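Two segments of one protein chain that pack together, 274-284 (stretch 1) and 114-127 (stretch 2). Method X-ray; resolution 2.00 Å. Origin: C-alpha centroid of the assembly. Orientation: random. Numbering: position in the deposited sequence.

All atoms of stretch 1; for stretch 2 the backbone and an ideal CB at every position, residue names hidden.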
ATOM      1  N   ASP B 274      -5.150 -23.841 -23.207  1.00 35.02           N
ATOM      2  CA  ASP B 274      -4.399 -24.873 -22.500  1.00 38.10           C
ATOM      3  C   ASP B 274      -3.219 -24.238 -21.747  1.00 39.11           C
ATOM      4  O   ASP B 274      -2.911 -23.067 -21.967  1.00 38.82           O
ATOM      5  CB  ASP B 274      -3.930 -25.975 -23.463  1.00 38.86           C
ATOM      6  CG  ASP B 274      -2.817 -25.518 -24.397  1.00 42.28           C
ATOM      7  OD1 ASP B 274      -2.732 -24.297 -24.725  1.00 45.00           O
ATOM      8  OD2 ASP B 274      -2.020 -26.404 -24.817  1.00 47.84           O
ATOM      9  N   PHE B 275      -2.564 -25.008 -20.876  1.00 41.00           N
ATOM     10  CA  PHE B 275      -1.449 -24.494 -20.071  1.00 43.39           C
ATOM     11  C   PHE B 275      -0.104 -24.571 -20.805  1.00 45.32           C
ATOM     12  O   PHE B 275       0.564 -25.609 -20.781  1.00 46.45           O
ATOM     13  CB  PHE B 275      -1.322 -25.269 -18.756  1.00 43.06           C
ATOM     14  CG  PHE B 275      -2.452 -25.057 -17.798  1.00 42.40           C
ATOM     15  CD1 PHE B 275      -2.426 -23.985 -16.898  1.00 41.23           C
ATOM     16  CD2 PHE B 275      -3.533 -25.949 -17.765  1.00 40.98           C
ATOM     17  CE1 PHE B 275      -3.473 -23.779 -15.985  1.00 41.05           C
ATOM     18  CE2 PHE B 275      -4.588 -25.766 -16.839  1.00 41.47           C
ATOM     19  CZ  PHE B 275      -4.556 -24.671 -15.952  1.00 42.13           C
ATOM     20  N   SER B 276       0.314 -23.466 -21.416  1.00 46.97           N
ATOM     21  CA  SER B 276       1.618 -23.387 -22.099  1.00 47.63           C
ATOM     22  C   SER B 276       2.745 -22.934 -21.169  1.00 48.51           C
ATOM     23  O   SER B 276       2.477 -22.344 -20.125  1.00 48.62           O
ATOM     24  CB  SER B 276       1.504 -22.436 -23.278  1.00 47.94           C
ATOM     25  OG  SER B 276       0.267 -21.745 -23.210  1.00 49.61           O
ATOM     26  N   PRO B 277       4.015 -23.198 -21.550  1.00 48.83           N
ATOM     27  CA  PRO B 277       5.171 -22.917 -20.697  1.00 49.33           C
ATOM     28  C   PRO B 277       5.253 -21.467 -20.233  1.00 50.43           C
ATOM     29  O   PRO B 277       4.800 -20.565 -20.955  1.00 49.95           O
ATOM     30  CB  PRO B 277       6.356 -23.231 -21.606  1.00 49.46           C
ATOM     31  CG  PRO B 277       5.827 -24.240 -22.554  1.00 49.08           C
ATOM     32  CD  PRO B 277       4.436 -23.784 -22.836  1.00 48.39           C
ATOM     33  N   PRO B 278       5.839 -21.256 -19.030  1.00 51.21           N
ATOM     34  CA  PRO B 278       5.928 -19.993 -18.281  1.00 51.96           C
ATOM     35  C   PRO B 278       6.823 -18.891 -18.872  1.00 51.93           C
ATOM     36  O   PRO B 278       8.034 -19.091 -19.021  1.00 52.98           O
ATOM     37  CB  PRO B 278       6.523 -20.448 -16.932  1.00 52.09           C
ATOM     38  CG  PRO B 278       7.317 -21.665 -17.260  1.00 51.64           C
ATOM     39  CD  PRO B 278       6.481 -22.363 -18.287  1.00 51.33           C
ATOM     40  N   LYS B 279       6.238 -17.743 -19.205  1.00 51.67           N
ATOM     41  CA  LYS B 279       7.018 -16.500 -19.287  1.00 51.84           C
ATOM     42  C   LYS B 279       7.477 -16.222 -17.868  1.00 50.90           C
ATOM     43  O   LYS B 279       6.644 -15.894 -17.026  1.00 51.64           O
ATOM     44  CB  LYS B 279       6.145 -15.319 -19.736  1.00 52.10           C
ATOM     45  CG  LYS B 279       6.023 -15.149 -21.236  1.00 54.90           C
ATOM     46  CD  LYS B 279       5.326 -13.837 -21.615  1.00 57.99           C
ATOM     47  CE  LYS B 279       5.361 -13.646 -23.136  1.00 59.99           C
ATOM     48  NZ  LYS B 279       4.316 -12.692 -23.613  1.00 60.68           N
ATOM     49  N   THR B 280       8.760 -16.411 -17.573  1.00 49.36           N
ATOM     50  CA  THR B 280       9.283 -16.055 -16.246  1.00 47.92           C
ATOM     51  C   THR B 280       9.830 -14.617 -16.239  1.00 46.04           C
ATOM     52  O   THR B 280      10.092 -14.015 -17.294  1.00 45.93           O
ATOM     53  CB  THR B 280      10.383 -17.013 -15.721  1.00 48.21           C
ATOM     54  OG1 THR B 280      11.527 -16.916 -16.576  1.00 49.02           O
ATOM     55  CG2 THR B 280       9.889 -18.475 -15.647  1.00 47.77           C
ATOM     56  N   PHE B 281      10.011 -14.101 -15.029  1.00 43.36           N
ATOM     57  CA  PHE B 281      10.172 -12.667 -14.809  1.00 40.46           C
ATOM     58  C   PHE B 281      11.406 -12.390 -13.948  1.00 40.18           C
ATOM     59  O   PHE B 281      11.963 -13.304 -13.314  1.00 39.08           O
ATOM     60  CB  PHE B 281       8.889 -12.091 -14.196  1.00 38.89           C
ATOM     61  CG  PHE B 281       7.697 -12.167 -15.119  1.00 36.07           C
ATOM     62  CD1 PHE B 281       7.377 -11.111 -15.952  1.00 32.82           C
ATOM     63  CD2 PHE B 281       6.914 -13.322 -15.192  1.00 33.67           C
ATOM     64  CE1 PHE B 281       6.275 -11.180 -16.832  1.00 31.01           C
ATOM     65  CE2 PHE B 281       5.798 -13.393 -16.075  1.00 32.31           C
ATOM     66  CZ  PHE B 281       5.492 -12.311 -16.888  1.00 28.37           C
ATOM     67  N   SER B 282      11.854 -11.137 -13.992  1.00 39.84           N
ATOM     68  CA  SER B 282      13.026 -10.655 -13.265  1.00 39.55           C
ATOM     69  C   SER B 282      12.853  -9.153 -13.114  1.00 38.06           C
ATOM     70  O   SER B 282      12.275  -8.487 -13.977  1.00 38.56           O
ATOM     71  CB  SER B 282      14.322 -10.953 -14.050  1.00 40.26           C
ATOM     72  OG  SER B 282      14.184 -10.559 -15.425  1.00 43.87           O
ATOM     73  N   GLY B 283      13.347  -8.623 -12.012  1.00 36.90           N
ATOM     74  CA  GLY B 283      13.338  -7.189 -11.796  1.00 35.30           C
ATOM     75  C   GLY B 283      14.570  -6.539 -12.393  1.00 33.97           C
ATOM     76  O   GLY B 283      15.526  -7.232 -12.823  1.00 33.71           O
ATOM     77  N   LYS B 284      14.521  -5.209 -12.444  1.00 31.75           N
ATOM     78  CA  LYS B 284      15.626  -4.372 -12.912  1.00 30.75           C
ATOM     79  C   LYS B 284      15.941  -3.393 -11.796  1.00 27.71           C
ATOM     80  O   LYS B 284      15.032  -2.837 -11.211  1.00 25.47           O
ATOM     81  CB  LYS B 284      15.249  -3.576 -14.179  1.00 31.43           C
ATOM     82  CG  LYS B 284      13.791  -3.107 -14.196  1.00 36.84           C
ATOM     83  CD  LYS B 284      13.445  -2.034 -15.286  1.00 43.06           C
ATOM     84  CE  LYS B 284      11.903  -1.868 -15.372  1.00 46.60           C
ATOM     85  NZ  LYS B 284      11.354  -0.468 -15.603  1.00 47.88           N
ATOM     86  N   UNK B 114       3.453 -29.021 -11.584  1.00 38.93           N
ATOM     87  CA  UNK B 114       2.635 -28.190 -12.487  1.00 36.86           C
ATOM     88  C   UNK B 114       3.229 -26.819 -12.788  1.00 36.00           C
ATOM     89  O   UNK B 114       2.616 -25.771 -12.501  1.00 35.89           O
ATOM     90  CB  UNK B 114       1.243 -27.999 -11.883  1.00 36.86           C
ATOM     91  N   UNK B 115       4.410 -26.823 -13.402  1.00 34.68           N
ATOM     92  CA  UNK B 115       5.201 -25.596 -13.608  1.00 33.36           C
ATOM     93  C   UNK B 115       4.540 -24.589 -14.538  1.00 31.88           C
ATOM     94  O   UNK B 115       4.750 -23.383 -14.382  1.00 31.27           O
ATOM     95  CB  UNK B 115       6.577 -25.958 -14.169  1.00 33.36           C
ATOM     96  N   UNK B 116       3.715 -25.074 -15.473  1.00 29.77           N
ATOM     97  CA  UNK B 116       2.943 -24.196 -16.368  1.00 29.08           C
ATOM     98  C   UNK B 116       1.819 -23.410 -15.659  1.00 27.99           C
ATOM     99  O   UNK B 116       1.296 -22.429 -16.192  1.00 27.29           O
ATOM    100  CB  UNK B 116       2.333 -25.036 -17.492  1.00 29.08           C
ATOM    101  N   UNK B 117       1.497 -23.827 -14.437  1.00 27.82           N
ATOM    102  CA  UNK B 117       0.524 -23.137 -13.576  1.00 27.44           C
ATOM    103  C   UNK B 117       1.176 -22.050 -12.709  1.00 27.47           C
ATOM    104  O   UNK B 117       0.480 -21.450 -11.901  1.00 26.65           O
ATOM    105  CB  UNK B 117      -0.185 -24.152 -12.677  1.00 27.44           C
ATOM    106  N   UNK B 118       2.475 -21.776 -12.860  1.00 27.07           N
ATOM    107  CA  UNK B 118       3.065 -20.638 -12.114  1.00 27.33           C
ATOM    108  C   UNK B 118       3.513 -19.423 -12.887  1.00 26.78           C
ATOM    109  O   UNK B 118       3.969 -19.510 -14.044  1.00 25.13           O
ATOM    110  CB  UNK B 118       4.283 -21.144 -11.339  1.00 27.33           C
ATOM    111  N   UNK B 119       3.278 -18.270 -12.270  1.00 24.61           N
ATOM    112  CA  UNK B 119       3.859 -17.045 -12.754  1.00 25.04           C
ATOM    113  C   UNK B 119       4.792 -16.557 -11.637  1.00 26.45           C
ATOM    114  O   UNK B 119       4.349 -16.205 -10.530  1.00 26.54           O
ATOM    115  CB  UNK B 119       2.791 -16.012 -13.118  1.00 25.04           C
ATOM    116  N   UNK B 120       6.078 -16.503 -11.946  1.00 26.72           N
ATOM    117  CA  UNK B 120       7.043 -16.231 -10.929  1.00 29.43           C
ATOM    118  C   UNK B 120       8.196 -15.323 -11.379  1.00 28.86           C
ATOM    119  O   UNK B 120       8.508 -15.220 -12.565  1.00 26.60           O
ATOM    120  CB  UNK B 120       7.601 -17.560 -10.414  1.00 29.43           C
ATOM    121  N   UNK B 121       8.787 -14.641 -10.408  1.00 28.45           N
ATOM    122  CA  UNK B 121       9.891 -13.723 -10.631  1.00 29.41           C
ATOM    123  C   UNK B 121      11.027 -14.308  -9.837  1.00 27.31           C
ATOM    124  O   UNK B 121      10.832 -14.785  -8.720  1.00 27.71           O
ATOM    125  CB  UNK B 121       9.568 -12.285 -10.220  1.00 29.41           C
ATOM    126  N   UNK B 122      12.201 -14.348 -10.426  1.00 26.05           N
ATOM    127  CA  UNK B 122      13.335 -14.977  -9.758  1.00 24.96           C
ATOM    128  C   UNK B 122      13.927 -13.929  -8.818  1.00 22.59           C
ATOM    129  O   UNK B 122      14.852 -13.256  -9.182  1.00 23.23           O
ATOM    130  CB  UNK B 122      14.372 -15.491 -10.758  1.00 24.96           C
ATOM    131  N   UNK B 123      13.337 -13.765  -7.631  1.00 22.82           N
ATOM    132  CA  UNK B 123      13.822 -12.841  -6.589  1.00 21.29           C
ATOM    133  C   UNK B 123      15.256 -13.103  -6.159  1.00 20.17           C
ATOM    134  O   UNK B 123      16.048 -12.183  -5.908  1.00 19.81           O
ATOM    135  CB  UNK B 123      12.914 -12.925  -5.360  1.00 21.29           C
ATOM    136  N   UNK B 124      15.609 -14.369  -6.032  1.00 19.95           N
ATOM    137  CA  UNK B 124      16.995 -14.666  -5.769  1.00 19.05           C
ATOM    138  C   UNK B 124      17.948 -14.033  -6.801  1.00 18.58           C
ATOM    139  O   UNK B 124      18.896 -13.308  -6.433  1.00 19.60           O
ATOM    140  CB  UNK B 124      17.189 -16.183  -5.737  1.00 19.05           C
ATOM    141  N   UNK B 125      17.679 -14.261  -8.078  1.00 18.67           N
ATOM    142  CA  UNK B 125      18.512 -13.682  -9.140  1.00 19.30           C
ATOM    143  C   UNK B 125      18.543 -12.167  -9.107  1.00 20.11           C
ATOM    144  O   UNK B 125      19.634 -11.570  -9.239  1.00 21.03           O
ATOM    145  CB  UNK B 125      18.011 -14.145 -10.510  1.00 19.30           C
ATOM    146  N   UNK B 126      17.373 -11.543  -8.876  1.00 19.36           N
ATOM    147  CA  UNK B 126      17.339 -10.066  -8.817  1.00 20.79           C
ATOM    148  C   UNK B 126      18.217  -9.578  -7.717  1.00 19.52           C
ATOM    149  O   UNK B 126      18.861  -8.542  -7.856  1.00 19.72           O
ATOM    150  CB  UNK B 126      15.916  -9.543  -8.613  1.00 20.79           C
ATOM    151  N   UNK B 127      18.243 -10.300  -6.583  1.00 19.64           N
ATOM    152  CA  UNK B 127      19.066  -9.825  -5.481  1.00 18.88           C
ATOM    153  C   UNK B 127      20.531 -10.029  -5.840  1.00 20.21           C
ATOM    154  O   UNK B 127      21.364  -9.127  -5.647  1.00 22.29           O
ATOM    155  CB  UNK B 127      18.715 -10.546  -4.178  1.00 18.88           C
TER

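Position 114 has its ideal CB more than 5.5 Å from every atom of stretch 1, so the contact sets no preference. The deposited residue is N114, whose backbone O accepts from the N of 117.

At 115, phi/psi of -65/-28 begins a 3-10 turn, and the ideal CB points sideways, 5.3 Å from P278 CG. Almost any small or polar residue would suit. It is S115; its backbone O lies 4.2 Å from P278 CG.

Position 116 is tighter. Its ideal CB stands 3.8 Å from both F275 O and S276 O, two backbone acceptors, which favours a small residue, possibly one with a hydroxyl. S116 is found, with chi1 at 64° (p), and its OG comes to 3.3 Å from F275 CB. The backbones are also joined by water 1, which donates to S116 O (2.8 Å) and to S276 O (3.0 Å).

At 117 the CB points sideways, yet it lies 4.7 Å from F275 CE1, with the ring open to a neighbour. A flat side chain could cover it, aromatic or imidazole; a long aliphatic one could also lie there. H117, with chi1 at -63° (m), brings its ring over the phenylalanine in a face-to-face stack, centroids 3.6 Å apart and planes at 12°. Its ND1 is also in a weak hydrogen bond with S116 OG, at 3.3 Å, which links the stacked ring to its neighbour.

Position 118 is extended (-111/142) and its CB finds nothing within 5.5 Å, so stretch 1 leaves the choice free. S118 turns back on its own stretch, OG donating to S115 O at 3.1 Å, while its backbone O lies 4.0 Å from P278 CB.

At 119 the ideal CB is 5.0 Å from F281 CE2, a gap suited to a branched or medium aliphatic. V119 fills it, CG1 reaching F281 CE2 at 3.7 Å.

The CB of 120 points away, so a side chain would have to fold back to meet stretch 1, where T280 offers a methyl; a medium or large one could do so. W120 does: CD1 lies 3.7 Å from T280 CG2, which sits at the ring edge. Its O accepts a weak bond from F281 N (3.1 Å, 133°), and water 2 connects W120 N (2.9 Å) to K279 O (2.8 Å).

Position 121 pairs with F281 in a single beta bridge, CA to CA 4.3 Å, and its CB is 4.0 Å from F281 CB; small or medium apolar residues fit. C121 places SG 3.7 Å from S282 CA.

At 122 the backbone N donates to F281 O (3.1 Å, 163°). A helix follows, so Asp, Asn, Ser or Thr would suit as a cap. D122 accepts from the N of 125 through OD1 at 3.0 Å.

At 123, 124 and 127 no atom of stretch 1 lies within 5.5 Å of the ideal CB, so any helix-compatible side chain would suit; they are H123, K124 and S127. At 125 the CB points toward stretch 1 but is equally distant, leaving polar or apolar residues possible; Q125 leads away.

The CB of 126 points toward stretch 1, and the ideal CB of 126 is 4.4 Å from G283 N, favouring a small or branched residue. T126 sets CG2 3.3 Å from G283 N, while OG1 donates to H123 O (2.7 Å).

Stretch 2 (114-127) NSSHSVWCDHKQTS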
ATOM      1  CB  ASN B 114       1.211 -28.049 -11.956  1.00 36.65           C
ATOM      2  CG  ASN B 114       0.544 -29.384 -11.688  1.00 37.08           C
ATOM      3  OD1 ASN B 114       0.039 -30.038 -12.600  1.00 37.61           O
ATOM      4  ND2 ASN B 114       0.504 -29.782 -10.416  1.00 37.48           N
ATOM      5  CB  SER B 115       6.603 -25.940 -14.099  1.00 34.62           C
ATOM      6  OG  SER B 115       6.502 -26.845 -15.190  1.00 36.90           O
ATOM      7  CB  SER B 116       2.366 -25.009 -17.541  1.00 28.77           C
ATOM      8  OG  SER B 116       1.434 -25.985 -17.054  1.00 30.92           O
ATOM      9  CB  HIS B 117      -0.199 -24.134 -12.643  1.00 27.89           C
ATOM     10  CG  HIS B 117      -1.036 -25.167 -13.355  1.00 28.55           C
ATOM     11  ND1 HIS B 117      -0.568 -25.930 -14.416  1.00 29.39           N
ATOM     12  CD2 HIS B 117      -2.313 -25.570 -13.143  1.00 25.99           C
ATOM     13  CE1 HIS B 117      -1.529 -26.742 -14.831  1.00 27.12           C
ATOM     14  NE2 HIS B 117      -2.586 -26.562 -14.058  1.00 29.50           N
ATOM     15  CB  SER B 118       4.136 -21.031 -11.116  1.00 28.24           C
ATOM     16  OG  SER B 118       4.980 -22.016 -11.618  1.00 33.81           O
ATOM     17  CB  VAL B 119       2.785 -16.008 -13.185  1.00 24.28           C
ATOM     18  CG1 VAL B 119       3.434 -14.707 -13.558  1.00 23.19           C
ATOM     19  CG2 VAL B 119       2.016 -16.525 -14.405  1.00 24.73           C
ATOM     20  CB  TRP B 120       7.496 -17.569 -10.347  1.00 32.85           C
ATOM     21  CG  TRP B 120       8.824 -18.025 -10.748  1.00 37.37           C
ATOM     22  CD1 TRP B 120       9.250 -18.359 -11.998  1.00 41.52           C
ATOM     23  CD2 TRP B 120       9.930 -18.209  -9.879  1.00 40.88           C
ATOM     24  NE1 TRP B 120      10.572 -18.734 -11.964  1.00 44.12           N
ATOM     25  CE2 TRP B 120      11.015 -18.650 -10.671  1.00 43.72           C
ATOM     26  CE3 TRP B 120      10.106 -18.059  -8.494  1.00 41.73           C
ATOM     27  CZ2 TRP B 120      12.277 -18.941 -10.128  1.00 41.41           C
ATOM     28  CZ3 TRP B 120      11.348 -18.357  -7.951  1.00 40.45           C
ATOM     29  CH2 TRP B 120      12.417 -18.787  -8.763  1.00 41.50           C
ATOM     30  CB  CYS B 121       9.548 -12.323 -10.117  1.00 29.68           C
ATOM     31  SG  CYS B 121      10.949 -11.195 -10.246  1.00 37.86           S
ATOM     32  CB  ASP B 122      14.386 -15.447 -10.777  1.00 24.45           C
ATOM     33  CG  ASP B 122      15.422 -16.349 -10.151  1.00 27.31           C
ATOM     34  OD1 ASP B 122      15.656 -16.270  -8.923  1.00 25.02           O
ATOM     35  OD2 ASP B 122      16.015 -17.154 -10.900  1.00 32.17           O
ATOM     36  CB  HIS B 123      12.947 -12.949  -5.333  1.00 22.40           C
ATOM     37  CG  HIS B 123      11.524 -12.535  -5.540  1.00 23.97           C
ATOM     38  ND1 HIS B 123      11.169 -11.278  -5.996  1.00 25.24           N
ATOM     39  CD2 HIS B 123      10.365 -13.204  -5.322  1.00 24.93           C
ATOM     40  CE1 HIS B 123       9.853 -11.195  -6.039  1.00 25.59           C
ATOM     41  NE2 HIS B 123       9.343 -12.348  -5.636  1.00 27.82           N
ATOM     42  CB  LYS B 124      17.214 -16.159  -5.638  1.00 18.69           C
ATOM     43  CG  LYS B 124      18.632 -16.478  -5.225  1.00 20.65           C
ATOM     44  CD  LYS B 124      18.867 -17.972  -5.374  1.00 24.31           C
ATOM     45  CE  LYS B 124      19.980 -18.321  -4.453  1.00 28.70           C
ATOM     46  NZ  LYS B 124      20.813 -19.505  -4.845  1.00 33.03           N
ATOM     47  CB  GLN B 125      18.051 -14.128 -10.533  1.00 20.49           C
ATOM     48  CG  GLN B 125      19.081 -13.807 -11.670  1.00 21.73           C
ATOM     49  CD  GLN B 125      20.429 -14.510 -11.487  1.00 25.74           C
ATOM     50  OE1 GLN B 125      20.474 -15.717 -11.250  1.00 28.62           O
ATOM     51  NE2 GLN B 125      21.533 -13.750 -11.576  1.00 24.18           N
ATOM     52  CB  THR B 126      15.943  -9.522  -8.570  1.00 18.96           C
ATOM     53  OG1 THR B 126      15.511  -9.956  -7.273  1.00 27.53           O
ATOM     54  CG2 THR B 126      14.990 -10.091  -9.575  1.00 22.62           C
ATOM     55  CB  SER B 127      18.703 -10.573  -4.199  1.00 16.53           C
ATOM     56  OG  SER B 127      19.443 -10.073  -3.115  1.00 18.09           O
TER
HETATM   57  O   HOH W   1       0.046 -21.722 -18.558  1.00 38.86           O
HETATM   58  O   HOH W   2       6.758 -17.408 -14.617  1.00 28.16           O
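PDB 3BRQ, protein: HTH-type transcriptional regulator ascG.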